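Local atomic coordinates of berberine bridge enzyme-like 28 (PDB entry 5D79), a protein that binds FAD as an oxidoreductase of the oxygen-dependent FAD-linked family and takes part in the adaptation of Arabidopsis to salt stress. Residues 177-182 against 240-245. Numbering follows the deposited sequence.
With FAD (flavin-adenine dinucleotide), chain E.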
# COMPACT_ATOMS: atom_id res chain seq x y z
N VAL A 177 3.30 7.76 0.78
CA VAL A 177 2.52 6.72 1.41
C VAL A 177 3.01 6.52 2.85
O VAL A 177 4.21 6.42 3.11
CB VAL A 177 2.60 5.40 0.62
CG1 VAL A 177 1.91 4.29 1.39
CG2 VAL A 177 1.97 5.58 -0.75
N GLY A 178 2.06 6.46 3.78
CA GLY A 178 2.38 6.35 5.18
C GLY A 178 2.79 4.95 5.57
O GLY A 178 2.34 3.98 4.97
N VAL A 179 3.65 4.84 6.57
CA VAL A 179 4.08 3.53 7.03
C VAL A 179 2.95 2.87 7.85
O VAL A 179 2.88 1.65 7.95
CB VAL A 179 5.38 3.61 7.87
CG1 VAL A 179 6.53 4.14 7.01
CG2 VAL A 179 5.17 4.47 9.09
N GLY A 180 2.06 3.69 8.41
CA GLY A 180 0.96 3.16 9.19
C GLY A 180 0.08 2.21 8.40
O GLY A 180 -0.08 1.05 8.77
N GLY A 181 -0.50 2.71 7.32
CA GLY A 181 -1.36 1.89 6.49
C GLY A 181 -0.58 0.88 5.67
O GLY A 181 -0.98 -0.29 5.58
N GLN A 182 0.53 1.31 5.08
CA GLN A 182 1.26 0.45 4.16
C GLN A 182 1.85 -0.79 4.86
O GLN A 182 1.71 -1.91 4.37
CB GLN A 182 2.37 1.22 3.42
CG GLN A 182 3.11 0.34 2.41
CD GLN A 182 4.22 1.05 1.64
OE1 GLN A 182 5.39 0.84 1.90
NE2 GLN A 182 3.84 1.86 0.65
N LEU A 240 1.21 2.51 17.00
CA LEU A 240 1.90 3.75 17.32
C LEU A 240 3.27 3.83 16.66
O LEU A 240 3.71 4.92 16.26
CB LEU A 240 2.04 3.90 18.83
CG LEU A 240 0.76 4.13 19.63
CD1 LEU A 240 1.12 4.26 21.10
CD2 LEU A 240 -0.00 5.35 19.14
N SER A 241 3.92 2.68 16.53
CA SER A 241 5.30 2.67 16.06
C SER A 241 5.71 1.30 15.51
O SER A 241 5.18 0.27 15.93
CB SER A 241 6.23 3.10 17.19
OG SER A 241 7.46 3.54 16.68
N TRP A 242 6.63 1.29 14.55
CA TRP A 242 7.22 0.06 14.04
C TRP A 242 8.67 -0.01 14.46
O TRP A 242 9.37 1.01 14.44
CB TRP A 242 7.18 -0.03 12.50
CG TRP A 242 5.84 0.04 11.84
CD1 TRP A 242 5.40 1.03 11.02
CD2 TRP A 242 4.80 -0.94 11.90
NE1 TRP A 242 4.12 0.75 10.58
CE2 TRP A 242 3.73 -0.46 11.10
CE3 TRP A 242 4.65 -2.17 12.56
CZ2 TRP A 242 2.54 -1.16 10.94
CZ3 TRP A 242 3.46 -2.86 12.40
CH2 TRP A 242 2.42 -2.36 11.60
N LYS A 243 9.15 -1.20 14.83
CA LYS A 243 10.59 -1.40 14.94
C LYS A 243 11.05 -2.17 13.71
O LYS A 243 10.76 -3.35 13.57
CB LYS A 243 10.99 -2.14 16.22
CG LYS A 243 12.51 -2.09 16.47
CD LYS A 243 12.91 -2.67 17.81
CE LYS A 243 14.43 -2.69 17.94
NZ LYS A 243 14.86 -2.85 19.37
N VAL A 244 11.76 -1.47 12.82
CA VAL A 244 12.17 -2.05 11.55
C VAL A 244 13.54 -2.72 11.63
O VAL A 244 14.38 -2.39 12.46
CB VAL A 244 12.19 -0.97 10.42
CG1 VAL A 244 10.82 -0.37 10.24
CG2 VAL A 244 13.22 0.11 10.70
N LYS A 245 13.73 -3.70 10.75
CA LYS A 245 15.03 -4.30 10.53
C LYS A 245 15.58 -3.76 9.21
O LYS A 245 14.97 -3.94 8.16
CB LYS A 245 14.93 -5.83 10.51
CG LYS A 245 16.26 -6.53 10.55
CD LYS A 245 17.02 -6.14 11.80
CE LYS A 245 18.50 -6.31 11.61
NZ LYS A 245 19.23 -5.99 12.86
PA FAD E . -4.09 5.62 5.24
O1A FAD E . -5.33 6.01 4.48
O2A FAD E . -3.67 6.66 6.25
O5B FAD E . -4.31 4.17 5.93
C5B FAD E . -4.87 3.09 5.20
C4B FAD E . -5.52 2.03 6.11
O4B FAD E . -4.63 1.72 7.16
C3B FAD E . -6.80 2.55 6.74
O3B FAD E . -7.76 1.52 6.86
C2B FAD E . -6.34 3.04 8.10
O2B FAD E . -7.37 3.00 9.07
C1B FAD E . -5.16 2.13 8.41
N9A FAD E . -4.11 2.74 9.25
C8A FAD E . -3.26 3.78 8.95
N7A FAD E . -2.45 4.00 10.02
C5A FAD E . -2.77 3.11 10.99
C6A FAD E . -2.27 2.88 12.27
N6A FAD E . -1.13 3.43 12.68
N1A FAD E . -2.81 1.87 13.05
C2A FAD E . -3.83 1.09 12.55
N3A FAD E . -4.32 1.33 11.28
C4A FAD E . -3.80 2.32 10.51
N1 FAD E . 1.19 -0.11 -1.89
C2 FAD E . 2.18 -1.02 -2.22
O2 FAD E . 2.50 -1.91 -1.42
N3 FAD E . 2.83 -0.92 -3.44
C4 FAD E . 2.50 0.08 -4.35
O4 FAD E . 3.17 0.21 -5.37
C4X FAD E . 1.52 1.01 -4.01
N5 FAD E . 1.25 2.09 -4.82
C5X FAD E . 0.51 3.15 -4.33
C6 FAD E . 0.43 4.36 -5.01
C7 FAD E . -0.33 5.42 -4.50
C7M FAD E . -0.42 6.71 -5.26
C8 FAD E . -0.98 5.29 -3.28
C8M FAD E . -1.83 6.39 -2.72
C9 FAD E . -0.91 4.08 -2.59
C9A FAD E . -0.21 3.00 -3.14
N10 FAD E . -0.15 1.78 -2.48
C10 FAD E . 0.89 0.92 -2.76
C1' FAD E . -1.16 1.44 -1.42
C2' FAD E . -0.74 1.85 -0.03
O2' FAD E . 0.37 1.08 0.37
C3' FAD E . -1.93 1.63 0.90
O3' FAD E . -2.96 2.52 0.52
C4' FAD E . -1.60 1.91 2.34
O4' FAD E . -2.49 1.22 3.18
C5' FAD E . -1.80 3.39 2.62
O5' FAD E . -1.17 3.70 3.84
P FAD E . -1.34 5.20 4.38
O1P FAD E . -0.86 5.28 5.81
O2P FAD E . -0.59 6.18 3.51
O3P FAD E . -2.92 5.39 4.15
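Trp242 reaches from strand 238-248 to the first turn of helix 179-184 and meets it with the pyrrole edge of its indole, a worked example of how a tryptophan of a sheet strand can contact a phosphate-holding turn on its side away from the cofactor. The indole NE1 donates a hydrogen bond of 3.0 Å to Val179 O. The bond is bent, with an N-H...O angle of 145°, and the nitrogen sits above the carbonyl plane instead of on a lone pair, while the oxygen lies somewhat off the ring plane. With CG anti to its own carbonyl carbon (chi1 -59°), the indole projects from the strand towards the turn, and chi2 of 114° sets which edge it presents. Val179 adds a loose apolar touch: its CG2, set between backbone N and carbonyl carbon, lies in the ring plane at the indole edge, 4.0 Å from Trp242 CD1. At the benzene end Trp242 CZ2 comes within 4.1 Å of Gly180 O, and Phe183 and Ile202 add further neighbours to the ring.

On its other side the turn grips the riboflavin-side phosphate of FAD, two backbone N-H groups holding two of its oxygens. Gly178 N, at the N-cap position, donates to FAD O2P at 2.7 Å, and Gly181 N to FAD O1P at 3.0 Å; a CB on either glycine would collide with the cofactor. Were Trp242 replaced by an alanine, Val179 O would probably lose its indole donor and a gap would open beside the turn. The chemistry thus divides by face: backbone N-H groups address the cofactor, the positive end of the helix dipole probably adding to the pull on the phosphate, while the buried indole joins the turn to strand 238-248 of this PCMH-type FAD-binding domain.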